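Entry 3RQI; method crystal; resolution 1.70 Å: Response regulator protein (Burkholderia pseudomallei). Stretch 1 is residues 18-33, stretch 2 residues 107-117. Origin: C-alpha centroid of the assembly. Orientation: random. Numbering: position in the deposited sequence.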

ATOM      1  N   VAL A  18      -6.508  22.907  11.333  1.00 14.91           N
ATOM      2  CA  VAL A  18      -7.576  22.497  12.249  1.00 14.43           C
ATOM      3  C   VAL A  18      -7.413  21.028  12.630  1.00 13.54           C
ATOM      4  O   VAL A  18      -7.350  20.654  13.819  1.00 13.23           O
ATOM      5  CB  VAL A  18      -8.946  22.778  11.627  1.00 14.46           C
ATOM      6  CG1 VAL A  18     -10.049  22.248  12.542  1.00 14.91           C
ATOM      7  CG2 VAL A  18      -9.163  24.306  11.352  1.00 17.95           C
ATOM      8  N   PHE A  19      -7.297  20.170  11.624  1.00 12.78           N
ATOM      9  CA  PHE A  19      -6.976  18.785  11.857  1.00 13.54           C
ATOM     10  C   PHE A  19      -5.696  18.641  12.684  1.00 12.45           C
ATOM     11  O   PHE A  19      -5.658  17.854  13.610  1.00 12.29           O
ATOM     12  CB  PHE A  19      -6.839  18.043  10.515  1.00 13.13           C
ATOM     13  CG  PHE A  19      -6.348  16.638  10.662  1.00 14.35           C
ATOM     14  CD1 PHE A  19      -7.262  15.615  10.892  1.00 18.32           C
ATOM     15  CD2 PHE A  19      -4.993  16.344  10.613  1.00 13.55           C
ATOM     16  CE1 PHE A  19      -6.834  14.313  11.039  1.00 20.82           C
ATOM     17  CE2 PHE A  19      -4.562  15.010  10.783  1.00 15.30           C
ATOM     18  CZ  PHE A  19      -5.491  14.032  10.999  1.00 14.54           C
ATOM     19  N   ALA A  20      -4.678  19.427  12.358  1.00 11.83           N
ATOM     20  CA  ALA A  20      -3.396  19.273  13.014  1.00 12.35           C
ATOM     21  C   ALA A  20      -3.506  19.642  14.490  1.00 13.84           C
ATOM     22  O   ALA A  20      -2.923  18.980  15.368  1.00 13.51           O
ATOM     23  CB  ALA A  20      -2.333  20.113  12.301  1.00 13.07           C
ATOM     24  N   GLY A  21      -4.283  20.680  14.769  1.00 13.74           N
ATOM     25  CA  GLY A  21      -4.530  21.096  16.157  1.00 13.58           C
ATOM     26  C   GLY A  21      -5.292  20.089  16.988  1.00 14.76           C
ATOM     27  O   GLY A  21      -4.990  19.857  18.162  1.00 14.50           O
ATOM     28  N   THR A  22      -6.296  19.465  16.381  1.00 13.85           N
ATOM     29  CA  THR A  22      -7.057  18.428  17.083  1.00 13.69           C
ATOM     30  C   THR A  22      -6.163  17.226  17.431  1.00 13.34           C
ATOM     31  O   THR A  22      -6.241  16.657  18.531  1.00 13.82           O
ATOM     32  CB  THR A  22      -8.266  18.030  16.204  1.00 14.55           C
ATOM     33  OG1 THR A  22      -9.158  19.165  16.092  1.00 15.33           O
ATOM     34  CG2 THR A  22      -9.031  16.861  16.809  1.00 16.30           C
ATOM     35  N   LEU A  23      -5.317  16.854  16.486  1.00 12.21           N
ATOM     36  CA  LEU A  23      -4.395  15.745  16.707  1.00 12.91           C
ATOM     37  C   LEU A  23      -3.385  16.131  17.790  1.00 13.67           C
ATOM     38  O   LEU A  23      -3.141  15.354  18.709  1.00 14.13           O
ATOM     39  CB  LEU A  23      -3.716  15.348  15.386  1.00 12.53           C
ATOM     40  CG  LEU A  23      -2.561  14.342  15.490  1.00 12.59           C
ATOM     41  CD1 LEU A  23      -3.001  13.052  16.210  1.00 12.44           C
ATOM     42  CD2 LEU A  23      -2.041  14.017  14.064  1.00  8.93           C
ATOM     43  N   ALA A  24      -2.837  17.333  17.682  1.00 13.76           N
ATOM     44  CA  ALA A  24      -1.867  17.827  18.678  1.00 14.70           C
ATOM     45  C   ALA A  24      -2.473  17.811  20.071  1.00 15.99           C
ATOM     46  O   ALA A  24      -1.855  17.323  21.023  1.00 17.17           O
ATOM     47  CB  ALA A  24      -1.398  19.213  18.313  1.00 15.47           C
ATOM     48  N   ARG A  25      -3.676  18.356  20.217  1.00 16.52           N
ATOM     49  CA  ARG A  25      -4.281  18.356  21.539  1.00 18.41           C
ATOM     50  C   ARG A  25      -4.476  16.960  22.090  1.00 18.96           C
ATOM     51  O   ARG A  25      -4.230  16.751  23.267  1.00 20.23           O
ATOM     52  CB  ARG A  25      -5.572  19.142  21.535  1.00 19.06           C
ATOM     53  CG  ARG A  25      -5.319  20.628  21.369  1.00 18.52           C
ATOM     54  CD  ARG A  25      -6.623  21.433  21.550  1.00 21.72           C
ATOM     55  NE  ARG A  25      -7.604  21.140  20.497  1.00 22.61           N
ATOM     56  CZ  ARG A  25      -7.579  21.671  19.272  1.00 22.77           C
ATOM     57  NH1 ARG A  25      -8.506  21.335  18.399  1.00 20.98           N
ATOM     58  NH2 ARG A  25      -6.642  22.553  18.919  1.00 24.66           N
ATOM     59  N   GLY A  26      -4.913  16.003  21.260  1.00 18.45           N
ATOM     60  CA  GLY A  26      -5.088  14.607  21.721  1.00 18.72           C
ATOM     61  C   GLY A  26      -3.765  13.956  22.144  1.00 19.20           C
ATOM     62  O   GLY A  26      -3.693  13.253  23.161  1.00 19.30           O
ATOM     63  N   LEU A  27      -2.709  14.229  21.395  1.00 17.41           N
ATOM     64  CA  LEU A  27      -1.378  13.735  21.773  1.00 17.14           C
ATOM     65  C   LEU A  27      -0.871  14.381  23.071  1.00 18.69           C
ATOM     66  O   LEU A  27      -0.291  13.695  23.935  1.00 20.05           O
ATOM     67  CB  LEU A  27      -0.395  13.999  20.637  1.00 16.34           C
ATOM     68  CG  LEU A  27      -0.601  13.100  19.410  1.00 13.75           C
ATOM     69  CD1 LEU A  27       0.142  13.691  18.193  1.00 11.26           C
ATOM     70  CD2 LEU A  27      -0.202  11.644  19.634  1.00 16.22           C
ATOM     71  N   GLU A  28      -1.083  15.686  23.220  1.00 19.00           N
ATOM     72  CA  GLU A  28      -0.659  16.401  24.432  1.00 21.73           C
ATOM     73  C   GLU A  28      -1.356  15.820  25.664  1.00 23.69           C
ATOM     74  O   GLU A  28      -0.721  15.645  26.694  1.00 25.46           O
ATOM     75  CB  GLU A  28      -0.907  17.905  24.334  1.00 22.14           C
ATOM     76  CG  GLU A  28      -0.013  18.590  23.361  1.00 23.45           C
ATOM     77  CD  GLU A  28      -0.570  19.911  22.840  1.00 30.15           C
ATOM     78  OE1 GLU A  28      -1.723  20.294  23.160  1.00 32.95           O
ATOM     79  OE2 GLU A  28       0.153  20.570  22.069  1.00 35.12           O
ATOM     80  N   ARG A  29      -2.636  15.471  25.546  1.00 24.45           N
ATOM     81  CA  ARG A  29      -3.355  14.870  26.689  1.00 27.29           C
ATOM     82  C   ARG A  29      -2.751  13.524  27.081  1.00 27.40           C
ATOM     83  O   ARG A  29      -2.949  13.059  28.204  1.00 28.61           O
ATOM     84  CB  ARG A  29      -4.855  14.688  26.401  1.00 27.61           C
ATOM     85  CG  ARG A  29      -5.651  15.994  26.298  1.00 31.16           C
ATOM     86  CD  ARG A  29      -7.175  15.749  26.310  1.00 36.18           C
ATOM     87  NE  ARG A  29      -7.684  15.156  25.068  1.00 37.90           N
ATOM     88  CZ  ARG A  29      -7.993  15.835  23.959  1.00 38.04           C
ATOM     89  NH1 ARG A  29      -7.850  17.157  23.900  1.00 38.13           N
ATOM     90  NH2 ARG A  29      -8.451  15.186  22.899  1.00 36.32           N
ATOM     91  N   ARG A  30      -2.012  12.913  26.152  1.00 26.29           N
ATOM     92  CA  ARG A  30      -1.320  11.652  26.413  1.00 27.13           C
ATOM     93  C   ARG A  30       0.144  11.870  26.777  1.00 26.40           C
ATOM     94  O   ARG A  30       0.939  10.925  26.862  1.00 26.61           O
ATOM     95  CB  ARG A  30      -1.460  10.723  25.210  1.00 26.70           C
ATOM     96  CG  ARG A  30      -2.838  10.117  25.120  1.00 29.39           C
ATOM     97  CD  ARG A  30      -3.222   9.701  23.717  1.00 30.82           C
ATOM     98  NE  ARG A  30      -4.582   9.151  23.686  1.00 34.18           N
ATOM     99  CZ  ARG A  30      -5.705   9.861  23.557  1.00 37.27           C
ATOM    100  NH1 ARG A  30      -5.691  11.189  23.417  1.00 33.31           N
ATOM    101  NH2 ARG A  30      -6.870   9.227  23.563  1.00 39.62           N
ATOM    102  N   GLY A  31       0.513  13.125  26.983  1.00 25.52           N
ATOM    103  CA  GLY A  31       1.861  13.430  27.452  1.00 25.09           C
ATOM    104  C   GLY A  31       2.918  13.684  26.401  1.00 22.76           C
ATOM    105  O   GLY A  31       4.104  13.751  26.731  1.00 22.92           O
ATOM    106  N   TYR A  32       2.516  13.833  25.130  1.00 20.25           N
ATOM    107  CA  TYR A  32       3.485  14.157  24.096  1.00 18.76           C
ATOM    108  C   TYR A  32       3.649  15.659  24.001  1.00 19.18           C
ATOM    109  O   TYR A  32       2.728  16.405  24.316  1.00 19.67           O
ATOM    110  CB  TYR A  32       3.076  13.571  22.713  1.00 18.14           C
ATOM    111  CG  TYR A  32       3.114  12.067  22.727  1.00 17.12           C
ATOM    112  CD1 TYR A  32       4.227  11.379  22.267  1.00 18.65           C
ATOM    113  CD2 TYR A  32       2.053  11.331  23.260  1.00 19.28           C
ATOM    114  CE1 TYR A  32       4.278   9.971  22.327  1.00 22.65           C
ATOM    115  CE2 TYR A  32       2.092   9.936  23.335  1.00 22.85           C
ATOM    116  CZ  TYR A  32       3.211   9.265  22.849  1.00 22.43           C
ATOM    117  OH  TYR A  32       3.270   7.888  22.927  1.00 26.97           O
ATOM    118  N   ALA A  33       4.843  16.095  23.626  1.00 18.80           N
ATOM    119  CA  ALA A  33       5.105  17.504  23.395  1.00 18.36           C
ATOM    120  C   ALA A  33       5.062  17.623  21.873  1.00 17.00           C
ATOM    121  O   ALA A  33       5.888  17.008  21.210  1.00 17.84           O
ATOM    122  CB  ALA A  33       6.489  17.856  23.898  1.00 20.48           C
ATOM    123  N   ALA A 107      -4.528   5.330   6.613  1.00 15.62           N
ATOM    124  CA  ALA A 107      -5.593   6.187   6.072  1.00 16.27           C
ATOM    125  C   ALA A 107      -6.306   6.994   7.150  1.00 16.76           C
ATOM    126  O   ALA A 107      -6.636   6.459   8.234  1.00 17.32           O
ATOM    127  CB  ALA A 107      -6.612   5.331   5.305  1.00 17.82           C
ATOM    128  N   LYS A 108      -6.533   8.285   6.865  1.00 16.06           N
ATOM    129  CA  LYS A 108      -7.515   9.067   7.608  1.00 16.75           C
ATOM    130  C   LYS A 108      -8.942   8.546   7.269  1.00 18.60           C
ATOM    131  O   LYS A 108      -9.192   8.074   6.143  1.00 19.83           O
ATOM    132  CB  LYS A 108      -7.447  10.564   7.282  1.00 15.16           C
ATOM    133  CG  LYS A 108      -6.137  11.270   7.599  1.00 13.33           C
ATOM    134  CD  LYS A 108      -6.219  12.723   7.139  1.00 12.03           C
ATOM    135  CE  LYS A 108      -4.904  13.477   7.439  1.00 11.18           C
ATOM    136  NZ  LYS A 108      -4.920  14.731   6.641  1.00 12.57           N
ATOM    137  N   PRO A 109      -9.852   8.599   8.237  1.00 19.30           N
ATOM    138  CA  PRO A 109      -9.656   9.067   9.597  1.00 19.78           C
ATOM    139  C   PRO A 109      -9.100   7.959  10.496  1.00 20.64           C
ATOM    140  O   PRO A 109      -9.404   6.766  10.318  1.00 21.57           O
ATOM    141  CB  PRO A 109     -11.086   9.480  10.046  1.00 21.98           C
ATOM    142  CG  PRO A 109     -11.944   8.668   9.287  1.00 21.51           C
ATOM    143  CD  PRO A 109     -11.278   8.307   7.976  1.00 21.58           C
ATOM    144  N   ALA A 110      -8.254   8.377  11.426  1.00 21.10           N
ATOM    145  CA  ALA A 110      -7.672   7.479  12.421  1.00 21.27           C
ATOM    146  C   ALA A 110      -7.765   8.219  13.734  1.00 22.48           C
ATOM    147  O   ALA A 110      -7.729   9.451  13.741  1.00 25.46           O
ATOM    148  CB  ALA A 110      -6.187   7.190  12.074  1.00 20.68           C
ATOM    149  N   ASN A 111      -7.900   7.498  14.843  1.00 22.65           N
ATOM    150  CA  ASN A 111      -7.870   8.145  16.147  1.00 22.27           C
ATOM    151  C   ASN A 111      -6.476   8.132  16.733  1.00 21.78           C
ATOM    152  O   ASN A 111      -5.567   7.481  16.204  1.00 20.74           O
ATOM    153  CB  ASN A 111      -8.929   7.558  17.126  1.00 23.23           C
ATOM    154  CG  ASN A 111      -8.754   6.064  17.388  1.00 25.40           C
ATOM    155  OD1 ASN A 111      -7.646   5.558  17.566  1.00 27.04           O
ATOM    156  ND2 ASN A 111      -9.873   5.355  17.467  1.00 24.82           N
ATOM    157  N   VAL A 112      -6.301   8.868  17.821  1.00 21.87           N
ATOM    158  CA  VAL A 112      -4.991   9.027  18.425  1.00 21.23           C
ATOM    159  C   VAL A 112      -4.387   7.674  18.857  1.00 22.02           C
ATOM    160  O   VAL A 112      -3.196   7.420  18.585  1.00 20.44           O
ATOM    161  CB  VAL A 112      -5.005  10.033  19.600  1.00 22.25           C
ATOM    162  CG1 VAL A 112      -3.626  10.061  20.281  1.00 23.30           C
ATOM    163  CG2 VAL A 112      -5.357  11.452  19.088  1.00 21.83           C
ATOM    164  N   GLU A 113      -5.184   6.825  19.514  1.00 22.26           N
ATOM    165  CA  GLU A 113      -4.732   5.460  19.879  1.00 23.33           C
ATOM    166  C   GLU A 113      -4.198   4.655  18.688  1.00 22.46           C
ATOM    167  O   GLU A 113      -3.143   4.012  18.790  1.00 23.05           O
ATOM    168  CB  GLU A 113      -5.834   4.668  20.624  1.00 24.85           C
ATOM    169  N   SER A 114      -4.891   4.712  17.552  1.00 21.34           N
ATOM    170  CA  SER A 114      -4.464   3.926  16.389  1.00 20.58           C
ATOM    171  C   SER A 114      -3.228   4.523  15.708  1.00 17.84           C
ATOM    172  O   SER A 114      -2.399   3.798  15.153  1.00 16.94           O
ATOM    173  CB  SER A 114      -5.602   3.713  15.415  1.00 21.64           C
ATOM    174  OG  SER A 114      -5.917   4.862  14.699  1.00 25.92           O
ATOM    175  N   ILE A 115      -3.115   5.846  15.795  1.00 16.72           N
ATOM    176  CA  ILE A 115      -1.930   6.543  15.263  1.00 15.98           C
ATOM    177  C   ILE A 115      -0.721   6.109  16.088  1.00 15.85           C
ATOM    178  O   ILE A 115       0.281   5.687  15.518  1.00 15.35           O
ATOM    179  CB  ILE A 115      -2.120   8.089  15.281  1.00 14.79           C
ATOM    180  CG1 ILE A 115      -3.081   8.479  14.165  1.00 16.95           C
ATOM    181  CG2 ILE A 115      -0.756   8.841  15.070  1.00 15.62           C
ATOM    182  CD1 ILE A 115      -3.578   9.887  14.278  1.00 16.20           C
ATOM    183  N   LEU A 116      -0.828   6.172  17.430  1.00 15.69           N
ATOM    184  CA  LEU A 116       0.248   5.679  18.300  1.00 16.03           C
ATOM    185  C   LEU A 116       0.571   4.197  18.056  1.00 16.45           C
ATOM    186  O   LEU A 116       1.756   3.825  17.993  1.00 15.05           O
ATOM    187  CB  LEU A 116      -0.057   5.969  19.785  1.00 16.95           C
ATOM    188  CG  LEU A 116      -0.021   7.469  20.148  1.00 15.93           C
ATOM    189  CD1 LEU A 116      -0.609   7.754  21.558  1.00 19.63           C
ATOM    190  CD2 LEU A 116       1.386   8.092  20.022  1.00 18.08           C
ATOM    191  N   ALA A 117      -0.468   3.356  17.922  1.00 16.62           N
ATOM    192  CA  ALA A 117      -0.271   1.920  17.641  1.00 17.35           C
ATOM    193  C   ALA A 117       0.555   1.704  16.368  1.00 16.29           C
ATOM    194  O   ALA A 117       1.502   0.882  16.335  1.00 16.65           O
ATOM    195  CB  ALA A 117      -1.657   1.188  17.533  1.00 17.47           C
TER

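The contact is formed mainly by side chains, with the backbone of Gly-26 also taking part, and no hydrogen bond joins the two stretches; together they bury 475 Å². Helix 18-29 meets the start of helix 112-117 at a steep angle of 77°, the axes coming within 10.7 Å, while the loop preceding the second helix supplies a separate contact near the beginning of stretch 1.

That contact belongs to Phe-19. Its CA-to-CB bond points toward stretch 2, and with chi1 in the t well the ring presents one face to the Lys-108 side chain. Lys-108, extended beyond an m chi1, lays its terminal carbon over this face: CE of Lys-108 lies 3.7 Å from CZ of Phe-19. The NZ atom of Lys-108 stands 4.3 Å from the centroid of the Phe-19 ring, only 17° off the normal, so a cation-pi interaction accompanies the CH-pi contact. A long aliphatic chain ending in a charge suits this place, since it can cover an aromatic face while its ammonium group also hydrogen-bonds elsewhere in the structure.

One turn later, Leu-23 leaves its backbone sideways to stretch 2, but its end comes nearer. Its CD1 packs 3.8 Å from CD1 of Ile-115 and 4.0 Å from CG2 of Val-112, so a single methyl group touches two residues of the second helix. Leu-23 and Ile-115 are both buried, and their branched apolar chains fill this space without leaving a polar group unsatisfied.

Gly-26 marks the close approach of the backbones, its CA lying 6.5 Å from CA of Val-112. The CA-to-CB bond of Val-112 points toward stretch 1, and CG2 of Val-112 sits 4.1 Å from CA of Gly-26. A CB at this position would fall 2.8 Å from that methyl, a clash; the absence of a side chain therefore makes room for valine, which loses 83 Å² to stretch 1, the largest share of any residue here.

Leu-27 again starts sideways and turns its end inward. Its CD2 reaches CG1 of Val-112 at 3.8 Å and CD2 of Leu-116 at 3.9 Å, linking residues one helical turn apart.

Beyond the regular helix, Arg-30 covers the border of this apolar patch. Its CD lies 3.5 Å from CG1 of Val-112 and 3.9 Å from CD1 of Leu-116, and the same valine methyl lies over one face of the guanidinium. The guanidinium is also tied to its own stretch, NH1 of Arg-30 donating to O of Gly-26 at 2.9 Å; arginine suits this exposed place because both its CD and its flat guanidinium can lie against valine while the group keeps a polar partner.

Tyr-32 closes the contact, its OH 3.5 Å and its CZ 3.6 Å from CD2 of Leu-116, which approaches the ring obliquely. Across the interface, Asn-111 caps the helix that carries Val-112, Ile-115 and Leu-116: its OD1 accepts from N of Ser-114 at 2.9 Å, at the N terminus immediately before Val-112.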